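Transcriptional regulator, SorC family (Enterococcus faecalis, PDB 2O0M) probably regulates transcription by binding DNA, with a domain of the sugar-binding type that is expected to recognise a carbohydrate effector. Local coordinates at residues V148-M154 against V186-S192; A176-I180 against I287-L292. All coordinates share one frame; numbering follows the deposited sequence.

Interaction 1 of 2, residues V148-M154 against V186-S192. With PO4 (phosphate ion), chain B.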
ATOM      1  N   VAL A 148       0.079  -1.665  -6.548  1.00  8.92           N
ATOM      2  CA  VAL A 148       0.730  -1.816  -5.258  1.00  9.19           C
ATOM      3  C   VAL A 148       1.592  -0.613  -4.889  1.00  9.30           C
ATOM      4  O   VAL A 148       2.154   0.063  -5.752  1.00  9.78           O
ATOM      5  CB  VAL A 148       1.593  -3.079  -5.203  1.00  9.50           C
ATOM      6  CG1 VAL A 148       0.747  -4.326  -5.454  1.00 10.48           C
ATOM      7  CG2 VAL A 148       2.726  -3.009  -6.197  1.00  9.40           C
HETATM    8  N   MSE A 149       1.656  -0.342  -3.588  1.00  9.04           N
HETATM    9  CA  MSE A 149       2.648   0.551  -3.035  1.00  9.25           C
HETATM   10  C   MSE A 149       3.877  -0.209  -2.546  1.00  9.50           C
HETATM   11  O   MSE A 149       3.854  -1.427  -2.386  1.00  9.48           O
HETATM   12  CB  MSE A 149       2.057   1.407  -1.914  1.00  9.37           C
HETATM   13  CG  MSE A 149       1.015   2.384  -2.395  1.00 10.55           C
HETATM   14 SE   MSE A 149       1.672   3.793  -3.588  1.00 17.78          SE
HETATM   15  CE  MSE A 149       2.788   4.692  -2.376  1.00 12.79           C
ATOM     16  N   GLY A 150       4.949   0.535  -2.310  1.00  9.89           N
ATOM     17  CA  GLY A 150       6.204  -0.035  -1.835  1.00  9.33           C
ATOM     18  C   GLY A 150       6.375   0.118  -0.337  1.00  9.46           C
ATOM     19  O   GLY A 150       5.397   0.150   0.411  1.00  9.79           O
ATOM     20  N   GLY A 151       7.625   0.217   0.091  1.00 10.04           N
ATOM     21  CA  GLY A 151       7.977   0.332   1.488  1.00 10.28           C
ATOM     22  C   GLY A 151       8.484  -0.974   2.058  1.00 10.53           C
ATOM     23  O   GLY A 151       8.433  -2.019   1.410  1.00 10.82           O
ATOM     24  N   THR A 152       8.986  -0.916   3.287  1.00 11.14           N
ATOM     25  CA  THR A 152       9.623  -2.072   3.898  1.00 11.88           C
ATOM     26  C   THR A 152       8.657  -3.239   4.104  1.00 11.88           C
ATOM     27  O   THR A 152       8.970  -4.376   3.778  1.00 12.60           O
ATOM     28  CB  THR A 152      10.287  -1.689   5.228  1.00 12.29           C
ATOM     29  OG1 THR A 152      11.244  -0.654   4.996  1.00 13.36           O
ATOM     30  CG2 THR A 152      10.972  -2.880   5.854  1.00 14.18           C
ATOM     31  N   THR A 153       7.467  -2.952   4.625  1.00 12.05           N
ATOM     32  CA  THR A 153       6.456  -3.988   4.822  1.00 11.30           C
ATOM     33  C   THR A 153       6.116  -4.676   3.520  1.00 11.16           C
ATOM     34  O   THR A 153       6.123  -5.899   3.431  1.00 11.15           O
ATOM     35  CB  THR A 153       5.182  -3.392   5.422  1.00 11.78           C
ATOM     36  OG1 THR A 153       5.499  -2.842   6.702  1.00 12.52           O
ATOM     37  CG2 THR A 153       4.103  -4.437   5.571  1.00 12.15           C
HETATM   38  N   MSE A 154       5.813  -3.882   2.503  1.00 10.69           N
HETATM   39  CA  MSE A 154       5.410  -4.442   1.229  1.00 10.69           C
HETATM   40  C   MSE A 154       6.534  -5.242   0.543  1.00 11.09           C
HETATM   41  O   MSE A 154       6.268  -6.249  -0.120  1.00 11.51           O
HETATM   42  CB  MSE A 154       4.907  -3.337   0.309  1.00 10.80           C
HETATM   43  CG  MSE A 154       3.593  -2.717   0.770  1.00 11.49           C
HETATM   44 SE   MSE A 154       2.093  -3.958   0.661  1.00 19.95          SE
HETATM   45  CE  MSE A 154       2.124  -4.204  -1.257  1.00 16.50           C
ATOM     46  N   VAL A 186      12.858  -0.816  -2.068  1.00 12.84           N
ATOM     47  CA  VAL A 186      11.482  -0.775  -1.565  1.00 12.83           C
ATOM     48  C   VAL A 186      10.542   0.069  -2.431  1.00 12.55           C
ATOM     49  O   VAL A 186       9.415   0.362  -2.020  1.00 12.70           O
ATOM     50  CB  VAL A 186      11.415  -0.327  -0.073  1.00 11.94           C
ATOM     51  CG1 VAL A 186      12.224  -1.279   0.824  1.00 13.15           C
ATOM     52  CG2 VAL A 186      11.857   1.127   0.098  1.00 11.53           C
ATOM     53  N   GLN A 187      10.967   0.452  -3.631  1.00 11.85           N
ATOM     54  CA  GLN A 187      10.053   1.206  -4.495  1.00 12.92           C
ATOM     55  C   GLN A 187       8.949   0.292  -5.063  1.00 12.09           C
ATOM     56  O   GLN A 187       9.124  -0.926  -5.195  1.00 11.69           O
ATOM     57  CB  GLN A 187      10.806   1.986  -5.580  1.00 13.98           C
ATOM     58  CG  GLN A 187      11.100   1.258  -6.833  1.00 15.93           C
ATOM     59  CD  GLN A 187      11.747   2.177  -7.863  1.00 15.22           C
ATOM     60  OE1 GLN A 187      12.954   2.361  -7.843  1.00 17.44           O
ATOM     61  NE2 GLN A 187      10.944   2.743  -8.774  1.00 17.31           N
ATOM     62  N   ALA A 188       7.803   0.894  -5.379  1.00 11.45           N
ATOM     63  CA  ALA A 188       6.631   0.154  -5.824  1.00 11.20           C
ATOM     64  C   ALA A 188       6.915  -0.720  -7.074  1.00 10.88           C
ATOM     65  O   ALA A 188       6.430  -1.860  -7.169  1.00 10.77           O
ATOM     66  CB  ALA A 188       5.479   1.135  -6.091  1.00 11.58           C
ATOM     67  N   ASN A 189       7.714  -0.206  -8.011  1.00 10.88           N
ATOM     68  CA  ASN A 189       8.121  -0.998  -9.191  1.00 11.32           C
ATOM     69  C   ASN A 189       8.754  -2.315  -8.757  1.00 11.81           C
ATOM     70  O   ASN A 189       8.473  -3.379  -9.325  1.00 11.42           O
ATOM     71  CB  ASN A 189       9.158  -0.265 -10.065  1.00 11.65           C
ATOM     72  CG  ASN A 189       8.552   0.706 -11.068  1.00 12.14           C
ATOM     73  OD1 ASN A 189       9.255   1.616 -11.585  1.00 15.28           O
ATOM     74  ND2 ASN A 189       7.278   0.544 -11.356  1.00  8.61           N
ATOM     75  N   SER A 190       9.641  -2.227  -7.775  1.00 12.16           N
ATOM     76  CA  SER A 190      10.361  -3.397  -7.289  1.00 12.94           C
ATOM     77  C   SER A 190       9.415  -4.394  -6.640  1.00 13.21           C
ATOM     78  O   SER A 190       9.501  -5.606  -6.900  1.00 13.28           O
ATOM     79  CB  SER A 190      11.472  -2.980  -6.334  1.00 13.60           C
ATOM     80  OG  SER A 190      12.392  -2.142  -7.009  1.00 15.07           O
ATOM     81  N   ILE A 191       8.491  -3.894  -5.819  1.00 12.33           N
ATOM     82  CA  ILE A 191       7.497  -4.759  -5.173  1.00 12.37           C
ATOM     83  C   ILE A 191       6.658  -5.449  -6.273  1.00 11.78           C
ATOM     84  O   ILE A 191       6.388  -6.636  -6.202  1.00 11.46           O
ATOM     85  CB  ILE A 191       6.586  -3.969  -4.162  1.00 12.66           C
ATOM     86  CG1 ILE A 191       7.238  -3.860  -2.772  1.00 14.14           C
ATOM     87  CG2 ILE A 191       5.260  -4.656  -3.969  1.00 12.41           C
ATOM     88  CD1 ILE A 191       8.504  -3.078  -2.716  1.00 15.16           C
ATOM     89  N   SER A 192       6.275  -4.706  -7.313  1.00 11.86           N
ATOM     90  CA  SER A 192       5.456  -5.278  -8.402  1.00 12.03           C
ATOM     91  C   SER A 192       6.163  -6.455  -9.071  1.00 12.04           C
ATOM     92  O   SER A 192       5.552  -7.509  -9.347  1.00 12.41           O
ATOM     93  CB  SER A 192       5.154  -4.214  -9.465  1.00 12.66           C
ATOM     94  OG  SER A 192       4.438  -3.127  -8.899  1.00 16.79           O
TER
HETATM   95  P   PO4 B 401       6.918   0.898   5.787  1.00 17.36           P
HETATM   96  O1  PO4 B 401       6.297   1.556   6.964  1.00 19.86           O
HETATM   97  O2  PO4 B 401       6.415  -0.481   5.571  1.00 17.99           O
HETATM   98  O3  PO4 B 401       6.765   1.774   4.584  1.00 22.36           O
HETATM   99  O4  PO4 B 401       8.400   0.840   6.002  1.00 21.83           O
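Gly151 N donates the single hydrogen bond between the two segments, a nearly straight one (168°) of 2.8 Å to Val186 O, and Gly150 CA lies 3.2 Å from the same oxygen in a CA-H...O contact. Glycine suits both places: a beta carbon on Gly150 would collide with Val186 O, and one on Gly151, at its backbone angles, would jam against Gly150 O.

The apolar contacts centre on Ile191, on the first turn of helix 188-199. Its branches divide the work. CG2, anti to the backbone N, meets Val148 CG2 at 3.8 Å, while CG1, beside that N, reaches Met154 CB at 3.9 Å and carries CD1 over Gly150 CA. Ala188 is small enough to let the chains close in, with its CB 3.5 Å from Val148 O. Val186 lays its beta carbon and CG1 against the carbonyl of Gly151. Ser192 OG, beside Val148 CG2, is satisfied within its own helix by Ala188 O, whereas the buried Met149 O has no partner.

At the start of helix 152-159, Thr153 grips O2 of a phosphate, probably from the crystallisation liquor, with N and OG1 each at 2.8 Å; Thr152 N adds a weak bond to O4. Lys312 NZ and Arg252 NH1 also bond to the ion, which may mark where a ligand's phosphate group binds. A glycine-rich turn from strand 142-148 into a helix is characteristic of Rossmann-like alpha/beta folds, consistent with this putative sugar-binding domain.

Interaction 2 of 2, residues A176-I180 against I287-L292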
ATOM      1  N   ALA A 176       1.112   1.599  -7.821  1.00 10.54           N
ATOM      2  CA  ALA A 176      -0.073   2.456  -7.694  1.00 10.96           C
ATOM      3  C   ALA A 176       0.278   3.922  -7.937  1.00 11.36           C
ATOM      4  O   ALA A 176      -0.579   4.733  -8.336  1.00 12.13           O
ATOM      5  CB  ALA A 176      -0.692   2.316  -6.329  1.00 11.11           C
ATOM      6  N   ARG A 177       1.535   4.249  -7.653  1.00 11.95           N
ATOM      7  CA  ARG A 177       2.044   5.606  -7.801  1.00 11.73           C
ATOM      8  C   ARG A 177       3.472   5.639  -8.311  1.00 12.24           C
ATOM      9  O   ARG A 177       4.277   4.795  -7.961  1.00 11.88           O
ATOM     10  CB  ARG A 177       2.037   6.338  -6.448  1.00 11.80           C
ATOM     11  CG  ARG A 177       0.694   6.796  -5.981  1.00 13.26           C
ATOM     12  CD  ARG A 177       0.149   7.872  -6.911  1.00 14.85           C
ATOM     13  NE  ARG A 177      -0.960   8.618  -6.325  1.00 15.66           N
ATOM     14  CZ  ARG A 177      -0.863   9.737  -5.613  1.00 14.27           C
ATOM     15  NH1 ARG A 177       0.312  10.303  -5.346  1.00 13.87           N
ATOM     16  NH2 ARG A 177      -1.970  10.292  -5.157  1.00 15.05           N
ATOM     17  N   GLY A 178       3.784   6.684  -9.074  1.00 12.40           N
ATOM     18  CA  GLY A 178       5.164   7.023  -9.397  1.00 12.43           C
ATOM     19  C   GLY A 178       5.605   8.255  -8.626  1.00 12.33           C
ATOM     20  O   GLY A 178       4.789   8.949  -8.030  1.00 12.02           O
ATOM     21  N   GLY A 179       6.905   8.526  -8.621  1.00 12.73           N
ATOM     22  CA  GLY A 179       7.419   9.766  -8.028  1.00 12.87           C
ATOM     23  C   GLY A 179       7.279   9.830  -6.526  1.00 13.10           C
ATOM     24  O   GLY A 179       7.026  10.884  -5.949  1.00 14.33           O
ATOM     25  N   ILE A 180       7.448   8.683  -5.881  1.00 12.92           N
ATOM     26  CA  ILE A 180       7.240   8.596  -4.439  1.00 13.00           C
ATOM     27  C   ILE A 180       8.498   8.901  -3.625  1.00 12.99           C
ATOM     28  O   ILE A 180       8.399   9.324  -2.473  1.00 14.04           O
ATOM     29  CB  ILE A 180       6.665   7.211  -4.063  1.00 12.70           C
ATOM     30  CG1 ILE A 180       5.261   7.039  -4.662  1.00 13.88           C
ATOM     31  CG2 ILE A 180       6.644   7.001  -2.545  1.00 12.71           C
ATOM     32  CD1 ILE A 180       4.194   7.900  -4.035  1.00 14.18           C
ATOM     33  N   ILE A 287       1.520  14.822  -2.103  1.00 15.29           N
ATOM     34  CA  ILE A 287       2.582  15.061  -3.082  1.00 15.70           C
ATOM     35  C   ILE A 287       1.964  15.088  -4.480  1.00 15.63           C
ATOM     36  O   ILE A 287       0.826  14.633  -4.664  1.00 15.07           O
ATOM     37  CB  ILE A 287       3.709  14.002  -2.997  1.00 15.39           C
ATOM     38  CG1 ILE A 287       3.178  12.594  -3.322  1.00 15.92           C
ATOM     39  CG2 ILE A 287       4.364  14.037  -1.607  1.00 16.17           C
ATOM     40  CD1 ILE A 287       4.252  11.565  -3.466  1.00 16.35           C
ATOM     41  N   PRO A 288       2.691  15.637  -5.472  1.00 16.03           N
ATOM     42  CA  PRO A 288       2.126  15.618  -6.824  1.00 16.07           C
ATOM     43  C   PRO A 288       1.791  14.198  -7.296  1.00 15.99           C
ATOM     44  O   PRO A 288       2.570  13.269  -7.089  1.00 15.57           O
ATOM     45  CB  PRO A 288       3.228  16.269  -7.669  1.00 16.37           C
ATOM     46  CG  PRO A 288       3.954  17.149  -6.701  1.00 16.31           C
ATOM     47  CD  PRO A 288       3.998  16.317  -5.444  1.00 16.31           C
ATOM     48  N   ARG A 289       0.617  14.041  -7.899  1.00 15.87           N
ATOM     49  CA  ARG A 289       0.073  12.713  -8.178  1.00 16.21           C
ATOM     50  C   ARG A 289       0.533  12.193  -9.526  1.00 15.95           C
ATOM     51  O   ARG A 289       0.414  12.879 -10.547  1.00 16.29           O
ATOM     52  CB  ARG A 289      -1.454  12.722  -8.156  1.00 16.16           C
ATOM     53  CG  ARG A 289      -2.071  11.408  -8.608  1.00 16.11           C
ATOM     54  CD  ARG A 289      -3.574  11.410  -8.422  1.00 17.98           C
ATOM     55  NE  ARG A 289      -4.235  12.355  -9.335  1.00 19.40           N
ATOM     56  CZ  ARG A 289      -4.642  12.060 -10.570  1.00 21.45           C
ATOM     57  NH1 ARG A 289      -4.468  10.845 -11.077  1.00 21.09           N
ATOM     58  NH2 ARG A 289      -5.244  12.989 -11.309  1.00 22.54           N
ATOM     59  N   ILE A 290       1.054  10.971  -9.515  1.00 15.59           N
ATOM     60  CA  ILE A 290       1.329  10.222 -10.724  1.00 15.83           C
ATOM     61  C   ILE A 290       0.755   8.837 -10.488  1.00 15.75           C
ATOM     62  O   ILE A 290       1.400   8.013  -9.862  1.00 16.10           O
ATOM     63  CB  ILE A 290       2.828  10.110 -11.016  1.00 15.76           C
ATOM     64  CG1 ILE A 290       3.494  11.489 -10.955  1.00 16.23           C
ATOM     65  CG2 ILE A 290       3.042   9.429 -12.374  1.00 16.48           C
ATOM     66  CD1 ILE A 290       4.999  11.460 -11.057  1.00 16.71           C
ATOM     67  N   GLY A 291      -0.468   8.605 -10.949  1.00 15.83           N
ATOM     68  CA  GLY A 291      -1.149   7.324 -10.722  1.00 16.22           C
ATOM     69  C   GLY A 291      -2.438   7.481  -9.917  1.00 16.59           C
ATOM     70  O   GLY A 291      -3.184   8.438 -10.091  1.00 15.88           O
ATOM     71  N   LEU A 292      -2.682   6.545  -9.012  1.00 17.06           N
ATOM     72  CA  LEU A 292      -3.980   6.418  -8.351  1.00 18.20           C
ATOM     73  C   LEU A 292      -4.433   7.658  -7.593  1.00 17.79           C
ATOM     74  O   LEU A 292      -3.658   8.255  -6.858  1.00 16.26           O
ATOM     75  CB  LEU A 292      -3.931   5.244  -7.362  1.00 18.35           C
ATOM     76  CG  LEU A 292      -5.155   5.121  -6.454  1.00 19.48           C
ATOM     77  CD1 LEU A 292      -6.239   4.274  -7.119  1.00 22.66           C
ATOM     78  CD2 LEU A 292      -4.784   4.563  -5.096  1.00 21.25           C
TER
HETATM   79  O   HOH W   1       2.624  10.402  -6.996  1.00 19.00           O
HETATM   80  O   HOH W   2      -0.433  12.483  -3.598  1.00 21.74           O
HETATM   81  O   HOH W   3      -2.145  13.739  -4.849  1.00 65.37           O
HETATM   82  O   HOH W   4       5.437  13.224  -6.879  1.00 26.51           O
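Leu292 O is gripped side-on by the guanidinium of Arg177, whose NE approaches at 2.8 Å and NH2 at 3.1 Å, with the oxygen close to the guanidinium plane. This clasp flanks a single beta bridge between Arg177 and Gly291, which joins two loops: one following strand 169-175, the other strand 283-286. Leu292 N bonds to Ala176 O at an angle of 179°, and Gly178 N to Ile290 O at 2.8 Å. Gly291 has backbone angles that call for glycine, and a beta carbon there would strike Ala176 O.

Arginine suits its place at Arg177 because the long chain, bent at chi2 (-66°), turns back across the bridge and can donate in several directions. Arg289 CG covers one face of the Arg177 guanidinium, offset toward its rim, 3.6 Å from Arg177 CZ. The Arg289 guanidinium bonds in its own plane through NH1 to Gly291 O, which probably helps keep the two positive groups out of contact, Arg289 NE lying 5.2 Å from Arg177 NH2.

Further along, Ile180 CD1 meets Ile287 CD1 at 3.7 Å, the two side chains crossing at about a right angle, and Ile290 packs on the carbonyl of Gly178. Water fills the polar seam: one molecule accepts from Arg177 NH1 and Ile290 N and donates to Pro288 O and, at 2.8 Å, to Gly178 O.

How the interactions relate
From the N terminus, strand 142-148 runs into the glycine turn and helix 152-159. Strand 169-175 follows, then the loop 176-180, and 186-192 comes back to close interaction 1 over 31 intervening residues. Interaction 2 closes a much longer loop of 106 residues, bringing 287-292 from beyond strand 283-286 onto 176-180. Because 176-180 lies inside the first loop and 287-292 outside it, the two loops cross. The contacts touch where the parallel strands 142-148 and 169-175 end: Val148 O probably accepts from Ala176 N, and Met149 packs on Arg177 and Ile180. Together they tie the starts of helices 152-159 and 188-199, the first holding the phosphate, to the loop after strand 283-286.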